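Local structure of fatty acid synthase 1, isoform A (Drosophila melanogaster, 6FN6) at residues A570-L575 and A581-I586; N872-E877 and L912-P917. The protein probably builds long-chain saturated fatty acids from acetyl-CoA and malonyl-CoA with NADPH, this piece being its dehydratase, enoylreductase and ketoreductase modifying region. All coordinates share one frame; numbering follows the deposited sequence.

Contact 1: residues A570-L575 and A581-I586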
# COMPACT_ATOMS: atom_id res chain seq x y z
N ALA A 570 -29.36 35.29 -4.48
CA ALA A 570 -28.50 35.03 -3.34
C ALA A 570 -27.92 33.62 -3.38
O ALA A 570 -28.39 32.76 -4.13
CB ALA A 570 -29.27 35.24 -2.05
N TYR A 571 -26.88 33.41 -2.58
CA TYR A 571 -26.28 32.09 -2.44
C TYR A 571 -26.00 31.86 -0.96
O TYR A 571 -26.04 32.79 -0.16
CB TYR A 571 -24.99 31.98 -3.26
CG TYR A 571 -23.86 32.82 -2.74
CD1 TYR A 571 -23.75 34.17 -3.08
CD2 TYR A 571 -22.89 32.28 -1.90
CE1 TYR A 571 -22.71 34.95 -2.60
CE2 TYR A 571 -21.85 33.05 -1.42
CZ TYR A 571 -21.77 34.38 -1.77
OH TYR A 571 -20.73 35.15 -1.29
N VAL A 572 -25.73 30.61 -0.61
CA VAL A 572 -25.45 30.25 0.77
C VAL A 572 -23.94 30.24 0.98
O VAL A 572 -23.19 29.78 0.12
CB VAL A 572 -26.09 28.90 1.15
CG1 VAL A 572 -25.72 28.50 2.58
CG2 VAL A 572 -27.60 28.97 0.98
N ASN A 573 -23.51 30.74 2.13
CA ASN A 573 -22.09 30.78 2.45
C ASN A 573 -21.86 30.48 3.93
O ASN A 573 -22.64 30.89 4.78
CB ASN A 573 -21.51 32.15 2.10
CG ASN A 573 -20.00 32.20 2.26
OD1 ASN A 573 -19.32 31.17 2.20
ND2 ASN A 573 -19.46 33.40 2.45
N ALA A 574 -20.79 29.76 4.21
CA ALA A 574 -20.35 29.52 5.58
C ALA A 574 -19.30 30.56 5.94
O ALA A 574 -18.15 30.47 5.50
CB ALA A 574 -19.80 28.12 5.74
N LEU A 575 -19.69 31.56 6.73
CA LEU A 575 -18.80 32.68 7.04
C LEU A 575 -17.59 32.24 7.86
O LEU A 575 -16.45 32.61 7.55
CB LEU A 575 -19.59 33.76 7.78
CG LEU A 575 -20.88 34.21 7.09
CD1 LEU A 575 -21.53 35.35 7.86
CD2 LEU A 575 -20.63 34.61 5.64
N ALA A 581 -23.62 27.47 12.38
CA ALA A 581 -24.61 28.53 12.56
C ALA A 581 -24.30 29.69 11.63
O ALA A 581 -25.13 30.57 11.40
CB ALA A 581 -24.64 28.99 14.01
N SER A 582 -23.08 29.70 11.10
CA SER A 582 -22.61 30.76 10.22
C SER A 582 -23.21 30.64 8.82
O SER A 582 -23.07 31.56 8.00
CB SER A 582 -21.09 30.75 10.14
OG SER A 582 -20.62 29.51 9.65
N LEU A 583 -23.86 29.52 8.52
CA LEU A 583 -24.49 29.32 7.22
C LEU A 583 -25.62 30.33 7.02
O LEU A 583 -26.63 30.28 7.72
CB LEU A 583 -25.02 27.90 7.09
CG LEU A 583 -23.97 26.81 6.89
CD1 LEU A 583 -24.55 25.44 7.16
CD2 LEU A 583 -23.40 26.88 5.48
N LYS A 584 -25.45 31.23 6.07
CA LYS A 584 -26.45 32.25 5.80
C LYS A 584 -26.52 32.57 4.31
O LYS A 584 -25.56 32.37 3.57
CB LYS A 584 -26.14 33.53 6.59
CG LYS A 584 -26.24 33.38 8.11
CD LYS A 584 -26.05 34.73 8.81
CE LYS A 584 -26.28 34.64 10.31
NZ LYS A 584 -25.18 33.92 11.02
N TRP A 585 -27.68 33.05 3.87
CA TRP A 585 -27.85 33.49 2.49
C TRP A 585 -27.17 34.84 2.29
O TRP A 585 -27.28 35.73 3.12
CB TRP A 585 -29.33 33.58 2.12
CG TRP A 585 -30.00 32.25 2.02
CD1 TRP A 585 -30.62 31.57 3.03
CD2 TRP A 585 -30.14 31.45 0.85
NE1 TRP A 585 -31.13 30.38 2.56
CE2 TRP A 585 -30.85 30.29 1.22
CE3 TRP A 585 -29.73 31.59 -0.48
CZ2 TRP A 585 -31.16 29.28 0.31
CZ3 TRP A 585 -30.04 30.59 -1.38
CH2 TRP A 585 -30.74 29.45 -0.99
N ILE A 586 -26.46 34.97 1.17
CA ILE A 586 -25.76 36.21 0.85
C ILE A 586 -26.24 36.71 -0.50
O ILE A 586 -26.44 35.93 -1.43
CB ILE A 586 -24.24 36.00 0.84
CG1 ILE A 586 -23.77 35.38 2.16
CG2 ILE A 586 -23.52 37.31 0.55
CD1 ILE A 586 -24.04 36.23 3.39

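Contact 2: residues N872-E877 and L912-P917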
# COMPACT_ATOMS: atom_id res chain seq x y z
N ASN A 872 -36.49 23.82 4.17
CA ASN A 872 -36.74 25.06 3.43
C ASN A 872 -35.55 26.01 3.57
O ASN A 872 -34.58 25.71 4.26
CB ASN A 872 -38.03 25.73 3.89
CG ASN A 872 -38.05 26.02 5.38
OD1 ASN A 872 -37.00 26.18 6.00
ND2 ASN A 872 -39.25 26.09 5.95
N ASP A 873 -35.63 27.16 2.89
CA ASP A 873 -34.50 28.08 2.79
C ASP A 873 -34.03 28.59 4.15
O ASP A 873 -32.89 29.04 4.29
CB ASP A 873 -34.85 29.27 1.89
CG ASP A 873 -36.16 29.93 2.28
OD1 ASP A 873 -36.93 29.33 3.06
OD2 ASP A 873 -36.42 31.05 1.79
N GLN A 874 -34.90 28.52 5.16
CA GLN A 874 -34.57 29.02 6.49
C GLN A 874 -33.88 27.96 7.35
O GLN A 874 -33.18 28.30 8.30
CB GLN A 874 -35.83 29.52 7.19
CG GLN A 874 -36.49 30.72 6.52
CD GLN A 874 -35.57 31.91 6.41
OE1 GLN A 874 -34.61 32.04 7.17
NE2 GLN A 874 -35.86 32.80 5.46
N GLN A 875 -34.11 26.69 7.03
CA GLN A 875 -33.59 25.59 7.83
C GLN A 875 -32.30 25.00 7.25
O GLN A 875 -32.10 23.79 7.30
CB GLN A 875 -34.64 24.49 7.95
CG GLN A 875 -35.96 24.94 8.54
CD GLN A 875 -37.10 24.00 8.19
OE1 GLN A 875 -36.96 23.14 7.32
NE2 GLN A 875 -38.24 24.18 8.85
N VAL A 876 -31.44 25.85 6.69
CA VAL A 876 -30.20 25.38 6.09
C VAL A 876 -29.26 24.83 7.16
O VAL A 876 -28.59 23.82 6.95
CB VAL A 876 -29.52 26.49 5.28
CG1 VAL A 876 -28.20 26.00 4.68
CG2 VAL A 876 -30.44 26.99 4.18
N GLU A 877 -29.20 25.50 8.31
CA GLU A 877 -28.35 25.05 9.41
C GLU A 877 -28.75 23.64 9.81
O GLU A 877 -27.92 22.73 9.85
CB GLU A 877 -28.45 26.01 10.60
CG GLU A 877 -27.65 25.57 11.82
CD GLU A 877 -27.84 26.49 13.01
OE1 GLU A 877 -28.31 27.63 12.81
OE2 GLU A 877 -27.52 26.08 14.15
N LEU A 912 -38.41 36.74 -3.76
CA LEU A 912 -37.40 37.44 -2.99
C LEU A 912 -37.01 36.55 -1.83
O LEU A 912 -37.85 35.82 -1.28
CB LEU A 912 -37.93 38.78 -2.48
CG LEU A 912 -38.26 39.84 -3.54
CD1 LEU A 912 -38.92 41.04 -2.88
CD2 LEU A 912 -37.01 40.27 -4.30
N ILE A 913 -35.74 36.59 -1.45
CA ILE A 913 -35.24 35.77 -0.36
C ILE A 913 -34.46 36.67 0.58
O ILE A 913 -33.77 37.58 0.14
CB ILE A 913 -34.39 34.60 -0.88
CG1 ILE A 913 -33.97 33.69 0.28
CG2 ILE A 913 -33.17 35.11 -1.64
CD1 ILE A 913 -33.34 32.37 -0.16
N ASN A 914 -34.58 36.41 1.87
CA ASN A 914 -33.88 37.20 2.86
C ASN A 914 -32.42 36.79 2.92
O ASN A 914 -32.08 35.67 3.31
CB ASN A 914 -34.54 37.05 4.23
CG ASN A 914 -35.95 37.60 4.26
OD1 ASN A 914 -36.16 38.79 4.49
ND2 ASN A 914 -36.93 36.73 4.03
N ALA A 915 -31.55 37.71 2.52
CA ALA A 915 -30.11 37.46 2.52
C ALA A 915 -29.38 38.70 3.01
O ALA A 915 -29.89 39.81 2.94
CB ALA A 915 -29.64 37.09 1.12
N ILE A 916 -28.18 38.49 3.54
CA ILE A 916 -27.35 39.59 3.98
C ILE A 916 -27.01 40.41 2.74
O ILE A 916 -26.44 39.88 1.79
CB ILE A 916 -26.09 39.10 4.72
CG1 ILE A 916 -26.50 38.34 5.98
CG2 ILE A 916 -25.18 40.27 5.07
CD1 ILE A 916 -25.36 37.59 6.65
N PRO A 917 -27.38 41.70 2.73
CA PRO A 917 -27.09 42.49 1.53
C PRO A 917 -25.59 42.64 1.29
O PRO A 917 -24.81 42.63 2.24
CB PRO A 917 -27.75 43.84 1.82
CG PRO A 917 -27.80 43.93 3.30
CD PRO A 917 -27.99 42.52 3.79
O HOH W 1 -37.02 34.00 2.10

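Contact 1: residues A570-L575 and A581-I586
Val572 and Trp585 face each other across a beta hairpin whose antiparallel strands pair Tyr571 with Ile586 and Asn573 with Lys584 as hydrogen-bonded pairs. Methyl CG2 of Val572 stands over the middle of the indole, 3.4 Å from the centroid of its six-membered ring and only 6° off the ring normal, a CH-pi contact. The valine can do this because CG1 takes the place anti to its backbone N (chi1 177°), which turns CG2 to the indole and leaves CG1 to Leu583. Further along the same side, Leu583 CD2 rests on Ala574 CB at 3.8 Å. The opposite side of the hairpin has a second, less centred CH-pi contact: Ile586 CB lies over one face of the Tyr571 ring, displaced to its rim, 4.2 Å from the centroid. Ile586 CG1 reaches in the other direction, 3.9 Å from Asn573 CB. Trp585 NE1 donates a hydrogen bond to the carbonyl O of Asp873. Cutting Trp585 back to an alanine would strip the indole from under Val572 CG2 and would probably leave that carbonyl without its N-H donor. Near the turn, Ser582 OG lies within hydrogen-bonding reach of the carbonyls of Asp579 and Val576, which would have to share its one hydrogen. Helix 876-885 packs on the valine and tryptophan side through Val876, with Phe880 against Leu583, while strand 913-915 brings Ile913 and Ala915 onto Ala570 and Trp585.

Contact 2: residues N872-E877 and L912-P917
Asp873 and Gln874 look across to Ile913 and Asn914 from a type I beta turn, Asn872 to Gln875, that joins strand 868-872 to helix 876-885. This strand and helix, with strand 891-895 lying parallel beside the first, make a beta-alpha-beta unit of the enoylreductase part, whose sequence here belongs to the zinc-binding dehydrogenase family. Asn872 opens the turn: its carbonyl O takes the backbone N-H of Gln875 at 3.0 Å, and its side-chain OD1 adds weak bonds to the N-H groups of Gln874 and Gln875, so main chain and side chain close the same bend. Asp873 follows and makes the nearest approach to the facing strand. With CG set between the backbone N and the carbonyl carbon (chi1 51°), its carboxylate lies alongside the end of Ile913, each side chain passing the other from its own turn or strand, and OD2 comes 3.9 Å from Ile913 CD1. This apolar neighbour gives OD2 no hydrogen; a water donates one instead, from 3.0 Å, and the same water accepts a weak, long bond from Asn914 N at 3.4 Å, linking carboxylate and strand backbone. Gln874, exposed to solvent, bends its amide to the strand and leaves NE2 4.3 Å from Asn914 ND2, a loose approach of two amide groups. Gln875 holds the N-cap position, after which Val876 starts the helix and turns to Val572 and Trp585. The Gln875 side chain reaches back to the start of the turn, where OE1 accepts the backbone N-H of Asn872 at 3.3 Å with the donor above the amide plane.

Overall arrangement
Contact 1 closes before contact 2 opens along the chain, yet their centres lie about 8 Å apart, and Trp585 joins them. Its carbonyl O probably takes a hydrogen bond from Ile916 N (2.9 Å), while its ring atom CD2 packs 3.5 Å from Ile913 CD1. Helix 876-885 covers the Val572 and Trp585 face of hairpin 570-574/583-587, while strand 913-915 and Ile916 run beside strand 583-587; contact 2 brings the turn leading into this helix up to strand 913-915. That strand also pairs antiparallel with strand 565-567, which shortly precedes the hairpin, consistent with the chain entering and leaving the enoylreductase part close together, on its way to the ketoreductase.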